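Local coordinates for iron-sulfur cluster assembly scaffold protein NifU (Fervidobacterium islandicum, PDB 6A6F) that probably serves the SUF system as a scaffold on which iron-sulfur clusters are assembled, and binds a zinc ion, at residues K18-I23 against V55-H60; H27-G32 against T42-F47. One frame throughout, in Å; residues are numbered along the deposited sequence.

Contact 1. Residues K18-I23 against V55-H60; sequences KFHGKI and VKFEGH. With NI (nickel (II) ion), chain J.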
ATOM      1  N   LYS A  18      -6.443   7.525  -9.626  1.00 20.86           N
ATOM      2  CA  LYS A  18      -7.307   8.664  -9.997  1.00 22.99           C
ATOM      3  C   LYS A  18      -8.115   9.281  -8.839  1.00 19.45           C
ATOM      4  O   LYS A  18      -8.463  10.425  -8.930  1.00 19.74           O
ATOM      5  CB  LYS A  18      -8.231   8.265 -11.111  1.00 27.03           C
ATOM      6  CG  LYS A  18      -9.180   7.198 -10.692  1.00 30.48           C
ATOM      7  CD  LYS A  18      -9.487   6.305 -11.884  1.00 37.69           C
ATOM      8  CE  LYS A  18     -10.105   7.093 -12.993  1.00 40.64           C
ATOM      9  NZ  LYS A  18     -10.460   6.144 -14.064  1.00 49.72           N
ATOM     10  N   PHE A  19      -8.331   8.547  -7.727  1.00 16.16           N
ATOM     11  CA  PHE A  19      -9.045   9.099  -6.561  1.00 15.42           C
ATOM     12  C   PHE A  19      -8.178   9.471  -5.387  1.00 15.61           C
ATOM     13  O   PHE A  19      -8.696   9.863  -4.348  1.00 15.37           O
ATOM     14  CB  PHE A  19     -10.205   8.180  -6.085  1.00 15.45           C
ATOM     15  CG  PHE A  19     -11.077   7.721  -7.168  1.00 15.78           C
ATOM     16  CD1 PHE A  19     -11.612   8.613  -8.049  1.00 17.94           C
ATOM     17  CD2 PHE A  19     -11.275   6.376  -7.372  1.00 18.08           C
ATOM     18  CE1 PHE A  19     -12.380   8.172  -9.107  1.00 17.35           C
ATOM     19  CE2 PHE A  19     -12.038   5.910  -8.408  1.00 18.21           C
ATOM     20  CZ  PHE A  19     -12.573   6.821  -9.293  1.00 19.39           C
ATOM     21  N   HIS A  20      -6.854   9.396  -5.526  1.00 16.75           N
ATOM     22  CA  HIS A  20      -5.960   9.596  -4.390  1.00 17.00           C
ATOM     23  C   HIS A  20      -5.508  11.042  -4.365  1.00 18.39           C
ATOM     24  O   HIS A  20      -4.987  11.515  -5.341  1.00 22.13           O
ATOM     25  CB  HIS A  20      -4.738   8.663  -4.547  1.00 18.26           C
ATOM     26  CG  HIS A  20      -3.824   8.708  -3.385  1.00 18.52           C
ATOM     27  ND1 HIS A  20      -4.243   8.382  -2.111  1.00 20.08           N
ATOM     28  CD2 HIS A  20      -2.511   9.016  -3.290  1.00 16.68           C
ATOM     29  CE1 HIS A  20      -3.233   8.559  -1.271  1.00 20.41           C
ATOM     30  NE2 HIS A  20      -2.170   8.894  -1.969  1.00 17.76           N
ATOM     31  N   GLY A  21      -5.699  11.741  -3.265  1.00 20.30           N
ATOM     32  CA  GLY A  21      -5.431  13.174  -3.234  1.00 21.86           C
ATOM     33  C   GLY A  21      -6.393  13.898  -2.297  1.00 20.91           C
ATOM     34  O   GLY A  21      -7.248  13.303  -1.642  1.00 21.37           O
ATOM     35  N   LYS A  22      -6.285  15.202  -2.295  1.00 20.78           N
ATOM     36  CA  LYS A  22      -7.150  16.065  -1.509  1.00 23.88           C
ATOM     37  C   LYS A  22      -8.066  16.844  -2.413  1.00 22.39           C
ATOM     38  O   LYS A  22      -7.774  17.045  -3.612  1.00 22.03           O
ATOM     39  CB  LYS A  22      -6.310  17.079  -0.714  1.00 27.26           C
ATOM     40  CG  LYS A  22      -5.288  16.447   0.191  1.00 30.73           C
ATOM     41  CD  LYS A  22      -4.541  17.527   0.959  1.00 37.14           C
ATOM     42  CE  LYS A  22      -3.927  16.964   2.230  1.00 42.19           C
ATOM     43  NZ  LYS A  22      -2.727  17.757   2.605  1.00 48.16           N
ATOM     44  N   ILE A  23      -9.155  17.339  -1.831  1.00 19.81           N
ATOM     45  CA  ILE A  23      -9.996  18.279  -2.521  1.00 20.46           C
ATOM     46  C   ILE A  23      -9.901  19.561  -1.718  1.00 21.07           C
ATOM     47  O   ILE A  23     -10.140  19.547  -0.517  1.00 20.70           O
ATOM     48  CB  ILE A  23     -11.439  17.793  -2.592  1.00 19.68           C
ATOM     49  CG1 ILE A  23     -11.557  16.619  -3.541  1.00 18.89           C
ATOM     50  CG2 ILE A  23     -12.351  18.910  -3.095  1.00 20.96           C
ATOM     51  CD1 ILE A  23     -12.901  15.954  -3.486  1.00 18.23           C
ATOM     52  N   VAL A  55     -15.268  12.637  -4.771  1.00 16.53           N
ATOM     53  CA  VAL A  55     -14.677  12.052  -3.610  1.00 16.67           C
ATOM     54  C   VAL A  55     -13.182  11.720  -3.951  1.00 16.23           C
ATOM     55  O   VAL A  55     -12.886  11.161  -4.976  1.00 15.06           O
ATOM     56  CB  VAL A  55     -15.413  10.778  -3.158  1.00 16.71           C
ATOM     57  CG1 VAL A  55     -14.944  10.371  -1.792  1.00 18.63           C
ATOM     58  CG2 VAL A  55     -16.925  10.977  -3.085  1.00 17.91           C
ATOM     59  N   LYS A  56     -12.295  12.085  -3.058  1.00 15.22           N
ATOM     60  CA  LYS A  56     -10.908  11.689  -3.095  1.00 16.23           C
ATOM     61  C   LYS A  56     -10.489  11.150  -1.690  1.00 15.64           C
ATOM     62  O   LYS A  56     -11.161  11.377  -0.681  1.00 15.32           O
ATOM     63  CB  LYS A  56     -10.045  12.865  -3.491  1.00 17.37           C
ATOM     64  CG  LYS A  56     -10.210  13.290  -4.916  1.00 19.36           C
ATOM     65  CD  LYS A  56      -9.034  14.198  -5.334  1.00 22.91           C
ATOM     66  CE  LYS A  56      -9.282  14.681  -6.744  1.00 24.50           C
ATOM     67  NZ  LYS A  56      -9.528  13.521  -7.628  1.00 27.16           N
ATOM     68  N   PHE A  57      -9.381  10.423  -1.636  1.00 15.98           N
ATOM     69  CA  PHE A  57      -8.838  10.002  -0.372  1.00 15.83           C
ATOM     70  C   PHE A  57      -7.335  10.236  -0.264  1.00 16.86           C
ATOM     71  O   PHE A  57      -6.573  10.113  -1.258  1.00 16.22           O
ATOM     72  CB  PHE A  57      -9.164   8.546  -0.120  1.00 16.06           C
ATOM     73  CG  PHE A  57      -8.292   7.589  -0.834  1.00 17.59           C
ATOM     74  CD1 PHE A  57      -8.496   7.313  -2.174  1.00 19.70           C
ATOM     75  CD2 PHE A  57      -7.249   6.972  -0.186  1.00 16.85           C
ATOM     76  CE1 PHE A  57      -7.634   6.454  -2.841  1.00 20.65           C
ATOM     77  CE2 PHE A  57      -6.404   6.099  -0.855  1.00 17.54           C
ATOM     78  CZ  PHE A  57      -6.607   5.832  -2.168  1.00 19.17           C
ATOM     79  N   GLU A  58      -6.933  10.523   0.955  1.00 18.01           N
ATOM     80  CA  GLU A  58      -5.533  10.494   1.325  1.00 20.52           C
ATOM     81  C   GLU A  58      -5.295   9.410   2.373  1.00 19.37           C
ATOM     82  O   GLU A  58      -6.217   8.800   2.882  1.00 18.77           O
ATOM     83  CB  GLU A  58      -5.060  11.887   1.793  1.00 21.56           C
ATOM     84  CG  GLU A  58      -4.382  12.666   0.689  1.00 23.46           C
ATOM     85  CD  GLU A  58      -3.052  12.025   0.217  1.00 26.86           C
ATOM     86  OE1 GLU A  58      -2.457  11.140   0.904  1.00 27.49           O
ATOM     87  OE2 GLU A  58      -2.592  12.423  -0.863  1.00 29.31           O
ATOM     88  N   GLY A  59      -4.023   9.212   2.704  1.00 20.89           N
ATOM     89  CA  GLY A  59      -3.599   8.171   3.598  1.00 19.08           C
ATOM     90  C   GLY A  59      -3.184   6.954   2.789  1.00 19.62           C
ATOM     91  O   GLY A  59      -3.114   7.001   1.563  1.00 19.42           O
ATOM     92  N   HIS A  60      -2.887   5.864   3.495  1.00 19.58           N
ATOM     93  CA  HIS A  60      -2.541   4.636   2.837  1.00 18.81           C
ATOM     94  C   HIS A  60      -2.764   3.502   3.781  1.00 18.80           C
ATOM     95  O   HIS A  60      -2.965   3.678   4.983  1.00 18.82           O
ATOM     96  CB  HIS A  60      -1.095   4.669   2.331  1.00 20.09           C
ATOM     97  CG  HIS A  60      -0.080   4.562   3.419  1.00 19.70           C
ATOM     98  ND1 HIS A  60       0.237   5.628   4.233  1.00 20.53           N
ATOM     99  CD2 HIS A  60       0.650   3.511   3.872  1.00 20.90           C
ATOM    100  CE1 HIS A  60       1.141   5.250   5.114  1.00 19.80           C
ATOM    101  NE2 HIS A  60       1.411   3.969   4.923  1.00 21.36           N
TER
HETATM  102 NI    NI J 208      -0.036   9.441  -1.655  1.00 22.73          NI
HETATM  103  O   HOH W   1      -6.984  12.803  -7.528  1.00 40.59           O
HETATM  104  O   HOH W   2      -0.387  11.673  -1.986  1.00 27.44           O
HETATM  105  O   HOH W   3      -0.481   9.772  -0.081  1.00 14.81           O
HETATM  106  O   HOH W   4       0.478   9.016  -3.354  1.00 22.66           O
HETATM  107  O   HOH W   5       0.908  11.151  -0.137  1.00 41.18           O
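Strand 51-58 is an outermost strand of the sheet within this chain, and the loop 18-23 lies along part of it through a single bridge between His20 and Phe57. Val55, at the start, offers Phe19 little beyond its carbonyl O; the Phe19 ring leans instead on Asn70 and Ile73 of helix 63-76. Lys56 points at the loop. Its CG is anti to the carbonyl carbon (chi1 -70°), and the aliphatic chain runs past Gly21 O and across Ile23, CG lying 3.8 Å from Ile23 CG1. A bend at the last torsion brings NZ to a water that also donates to Lys18 O and His20 O, so one solvent molecule ties the ammonium to two loop carbonyls. Phe57 supplies both backbone bonds: its N meets Phe19 O at 2.9 Å, nearly along the C=O axis, while its O takes Gly21 N at 2.7 Å from above the carbonyl plane. Its ring, in the crowded chi1 position (79°), folds back under the loop, and His20 ND1 sits over one face, offset toward the rim, with the two planes oblique at 56°. Glu58 bends at chi2 and crosses His20 at about a right angle, OE2 over the imidazole face. OE1 accepts the N-H of Gly59, and each carboxylate oxygen also receives a hydrogen bond from a nickel-bound water. Gly59 O lies 3.2 Å from His20 CE1, at the ring edge. His20, CG anti to its N, presents NE2 to the nickel at 2.2 Å; His60 of the second subunit binds the same ion. Glu58 is thus a second-shell residue, holding two of the nickel's waters, in an intersubunit nickel site built on a sheet edge.

Contact 2. Residues H27-G32 against T42-F47; sequences HKVEEG and TLYFLF. With NI (nickel (II) ion), chain H.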
ATOM      1  N   HIS A  27     -16.306  20.055   1.082  1.00 19.09           N
ATOM      2  CA  HIS A  27     -17.481  20.259   1.863  1.00 19.09           C
ATOM      3  C   HIS A  27     -17.433  19.369   3.092  1.00 21.94           C
ATOM      4  O   HIS A  27     -18.017  19.679   4.122  1.00 22.42           O
ATOM      5  CB  HIS A  27     -18.689  19.934   1.018  1.00 18.94           C
ATOM      6  CG  HIS A  27     -18.847  20.841  -0.155  1.00 18.30           C
ATOM      7  ND1 HIS A  27     -19.648  20.537  -1.223  1.00 17.08           N
ATOM      8  CD2 HIS A  27     -18.257  22.034  -0.450  1.00 18.60           C
ATOM      9  CE1 HIS A  27     -19.585  21.519  -2.109  1.00 20.17           C
ATOM     10  NE2 HIS A  27     -18.742  22.435  -1.663  1.00 18.90           N
ATOM     11  N   LYS A  28     -16.741  18.247   3.018  1.00 21.29           N
ATOM     12  CA  LYS A  28     -16.605  17.397   4.209  1.00 21.88           C
ATOM     13  C   LYS A  28     -15.283  16.608   4.101  1.00 19.90           C
ATOM     14  O   LYS A  28     -14.930  16.156   3.015  1.00 16.60           O
ATOM     15  CB  LYS A  28     -17.834  16.493   4.318  1.00 23.03           C
ATOM     16  CG  LYS A  28     -17.835  15.465   5.431  1.00 25.39           C
ATOM     17  CD  LYS A  28     -17.702  16.166   6.773  1.00 29.29           C
ATOM     18  CE  LYS A  28     -17.813  15.171   7.904  1.00 32.59           C
ATOM     19  NZ  LYS A  28     -17.555  15.855   9.203  1.00 35.95           N
ATOM     20  N   VAL A  29     -14.568  16.517   5.220  1.00 19.59           N
ATOM     21  CA  VAL A  29     -13.347  15.750   5.345  1.00 21.91           C
ATOM     22  C   VAL A  29     -13.514  14.830   6.543  1.00 22.72           C
ATOM     23  O   VAL A  29     -13.825  15.325   7.637  1.00 22.51           O
ATOM     24  CB  VAL A  29     -12.123  16.631   5.675  1.00 22.98           C
ATOM     25  CG1 VAL A  29     -10.870  15.769   5.780  1.00 22.03           C
ATOM     26  CG2 VAL A  29     -11.903  17.719   4.622  1.00 22.62           C
ATOM     27  N   GLU A  30     -13.319  13.531   6.353  1.00 19.87           N
ATOM     28  CA  GLU A  30     -13.441  12.552   7.459  1.00 22.31           C
ATOM     29  C   GLU A  30     -12.269  11.578   7.496  1.00 22.81           C
ATOM     30  O   GLU A  30     -11.919  10.975   6.479  1.00 22.22           O
ATOM     31  CB  GLU A  30     -14.769  11.798   7.345  1.00 23.11           C
ATOM     32  CG  GLU A  30     -15.091  10.927   8.555  1.00 25.88           C
ATOM     33  CD  GLU A  30     -15.611  11.733   9.725  1.00 27.50           C
ATOM     34  OE1 GLU A  30     -15.312  11.407  10.890  1.00 31.83           O
ATOM     35  OE2 GLU A  30     -16.312  12.703   9.463  1.00 33.39           O
ATOM     36  N   GLU A  31     -11.654  11.432   8.664  1.00 27.48           N
ATOM     37  CA  GLU A  31     -10.494  10.525   8.845  1.00 30.88           C
ATOM     38  C   GLU A  31     -10.899   9.251   9.544  1.00 28.23           C
ATOM     39  O   GLU A  31     -11.746   9.286  10.404  1.00 27.76           O
ATOM     40  CB  GLU A  31      -9.441  11.184   9.693  1.00 36.50           C
ATOM     41  CG  GLU A  31      -9.030  12.516   9.134  1.00 44.75           C
ATOM     42  CD  GLU A  31      -8.063  13.241  10.040  1.00 53.00           C
ATOM     43  OE1 GLU A  31      -7.106  12.599  10.557  1.00 56.18           O
ATOM     44  OE2 GLU A  31      -8.272  14.467  10.213  1.00 63.61           O
ATOM     45  N   GLY A  32     -10.304   8.120   9.176  1.00 25.30           N
ATOM     46  CA  GLY A  32     -10.628   6.866   9.827  1.00 24.26           C
ATOM     47  C   GLY A  32      -9.391   6.035   9.869  1.00 25.22           C
ATOM     48  O   GLY A  32      -8.518   6.225   9.017  1.00 22.89           O
ATOM     49  N   THR A  42      -8.273   9.267   4.770  1.00 20.44           N
ATOM     50  CA  THR A  42      -8.985  10.541   4.907  1.00 20.74           C
ATOM     51  C   THR A  42      -9.820  10.740   3.662  1.00 20.70           C
ATOM     52  O   THR A  42      -9.289  10.743   2.563  1.00 20.80           O
ATOM     53  CB  THR A  42      -8.008  11.707   5.037  1.00 20.72           C
ATOM     54  OG1 THR A  42      -7.279  11.504   6.232  1.00 23.36           O
ATOM     55  CG2 THR A  42      -8.727  13.067   5.131  1.00 21.37           C
ATOM     56  N   LEU A  43     -11.135  10.817   3.823  1.00 19.75           N
ATOM     57  CA  LEU A  43     -12.003  11.028   2.705  1.00 18.93           C
ATOM     58  C   LEU A  43     -12.345  12.518   2.537  1.00 17.58           C
ATOM     59  O   LEU A  43     -12.714  13.186   3.493  1.00 16.20           O
ATOM     60  CB  LEU A  43     -13.272  10.226   2.894  1.00 19.47           C
ATOM     61  CG  LEU A  43     -13.160   8.730   3.046  1.00 20.80           C
ATOM     62  CD1 LEU A  43     -14.552   8.157   3.316  1.00 21.43           C
ATOM     63  CD2 LEU A  43     -12.599   8.180   1.755  1.00 20.54           C
ATOM     64  N   TYR A  44     -12.302  12.995   1.303  1.00 16.88           N
ATOM     65  CA  TYR A  44     -12.651  14.409   0.938  1.00 17.81           C
ATOM     66  C   TYR A  44     -13.924  14.372   0.060  1.00 16.89           C
ATOM     67  O   TYR A  44     -13.962  13.620  -0.891  1.00 15.54           O
ATOM     68  CB  TYR A  44     -11.514  15.075   0.116  1.00 18.52           C
ATOM     69  CG  TYR A  44     -10.268  15.253   0.919  1.00 20.48           C
ATOM     70  CD1 TYR A  44      -9.393  14.224   1.071  1.00 23.26           C
ATOM     71  CD2 TYR A  44     -10.003  16.451   1.600  1.00 22.17           C
ATOM     72  CE1 TYR A  44      -8.243  14.361   1.832  1.00 25.28           C
ATOM     73  CE2 TYR A  44      -8.874  16.583   2.387  1.00 24.69           C
ATOM     74  CZ  TYR A  44      -8.009  15.517   2.489  1.00 26.22           C
ATOM     75  OH  TYR A  44      -6.900  15.595   3.251  1.00 34.05           O
ATOM     76  N   PHE A  45     -14.960  15.155   0.384  1.00 15.80           N
ATOM     77  CA  PHE A  45     -16.203  15.146  -0.386  1.00 15.31           C
ATOM     78  C   PHE A  45     -16.541  16.517  -0.966  1.00 15.82           C
ATOM     79  O   PHE A  45     -16.324  17.533  -0.293  1.00 14.91           O
ATOM     80  CB  PHE A  45     -17.399  14.738   0.496  1.00 16.60           C
ATOM     81  CG  PHE A  45     -17.303  13.349   1.067  1.00 16.46           C
ATOM     82  CD1 PHE A  45     -16.605  13.121   2.223  1.00 16.52           C
ATOM     83  CD2 PHE A  45     -17.959  12.302   0.459  1.00 16.53           C
ATOM     84  CE1 PHE A  45     -16.544  11.848   2.768  1.00 17.75           C
ATOM     85  CE2 PHE A  45     -17.894  11.028   0.975  1.00 18.13           C
ATOM     86  CZ  PHE A  45     -17.193  10.810   2.140  1.00 18.05           C
ATOM     87  N   LEU A  46     -17.096  16.517  -2.186  1.00 15.05           N
ATOM     88  CA  LEU A  46     -17.903  17.621  -2.697  1.00 17.55           C
ATOM     89  C   LEU A  46     -19.288  17.066  -2.959  1.00 19.28           C
ATOM     90  O   LEU A  46     -19.406  15.984  -3.572  1.00 19.73           O
ATOM     91  CB  LEU A  46     -17.409  18.199  -4.034  1.00 15.75           C
ATOM     92  CG  LEU A  46     -16.060  18.923  -3.991  1.00 16.88           C
ATOM     93  CD1 LEU A  46     -15.566  19.232  -5.402  1.00 18.80           C
ATOM     94  CD2 LEU A  46     -16.129  20.227  -3.215  1.00 16.83           C
ATOM     95  N   PHE A  47     -20.296  17.877  -2.612  1.00 19.65           N
ATOM     96  CA  PHE A  47     -21.714  17.581  -2.762  1.00 21.69           C
ATOM     97  C   PHE A  47     -22.401  18.701  -3.537  1.00 27.18           C
ATOM     98  O   PHE A  47     -21.953  19.855  -3.529  1.00 25.21           O
ATOM     99  CB  PHE A  47     -22.411  17.556  -1.389  1.00 21.77           C
ATOM    100  CG  PHE A  47     -21.775  16.634  -0.353  1.00 20.76           C
ATOM    101  CD1 PHE A  47     -21.670  15.310  -0.575  1.00 21.66           C
ATOM    102  CD2 PHE A  47     -21.377  17.123   0.860  1.00 21.18           C
ATOM    103  CE1 PHE A  47     -21.116  14.442   0.389  1.00 22.77           C
ATOM    104  CE2 PHE A  47     -20.816  16.299   1.827  1.00 22.05           C
ATOM    105  CZ  PHE A  47     -20.693  14.941   1.597  1.00 21.90           C
TER
HETATM  106 NI    NI H 206     -17.030  14.207  10.834  1.00 50.64          NI
HETATM  107  O   HOH W   6     -16.218  13.145  13.021  1.00 34.18           O
HETATM  108  O   HOH W   7     -19.287  13.424  10.458  1.00 36.12           O
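Backbone hydrogen bonds join strands 28-32 and 42-47, whose directions differ by 166°. Glu30 and Leu43 form a hydrogen-bonded pair, N to O 2.9 Å from Glu30 to Leu43 and 2.8 Å in return, both donors lying in the carbonyl planes. Lys28 O receives Phe45 N, but Phe45 O is shared: His27 N reaches it at 2.9 Å, nearly along the C=O axis, and Lys28 N adds a weak bond. His27 and Lys28 thus both face Phe45, a classic beta bulge in the hairpin made by strands 28-34 and 39-48. The bulge brings in a side-chain bond as well: Phe47 N donates almost straight (174°) to His27 ND1 at 3.1 Å, though from 27° out of the ring plane. Packing begins on this ring, where Leu46 CD2 makes a CH-pi contact, 3.8 Å from the centroid and close to the normal. Val29, Tyr44 and Thr42 share one face of the sheet. Val29 CG1 touches Thr42 CG2, and its CG2 lies beside Tyr44 CD2, the two side chains pointing the same way. Lys28 and Glu30 occupy the other face with Leu43 and Phe45, and Lys28 CB rests against the rings of Phe45 and Phe47. Lys28 and Glu30 each have CG anti to N and a bend at chi2, so NZ and OE2 converge on one nickel, at 2.4 Å and 2.2 Å. Bound through its lone pair, NZ would be a neutral amine, so its salt-bridge approach to OE2 probably reflects two ligands sharing one ion more than a charge pair. One nickel-bound water donates to Glu30 OE1, while the ion holds OE2.

In the fold
Contacts 1 and 2 both lie toward the surface, on the same side of the chain's centre, about 9 Å apart between centres. They share one antiparallel sheet: contact 2 joins outer strand 28-34 to central strand 39-48, while contact 1 lays a loop on the other outer strand, 51-58. Tyr44 N to Lys56 O and Thr42 N to Glu58 O, each 2.8 Å, probably bond the two together. Contact 2 is paired along most of its length, whereas contact 1 has one bridge and relies more on side chains and water. Each ends in nickel, but 27-32 supplies both protein ligands of its ion, while 18-23 shares its own with the second subunit.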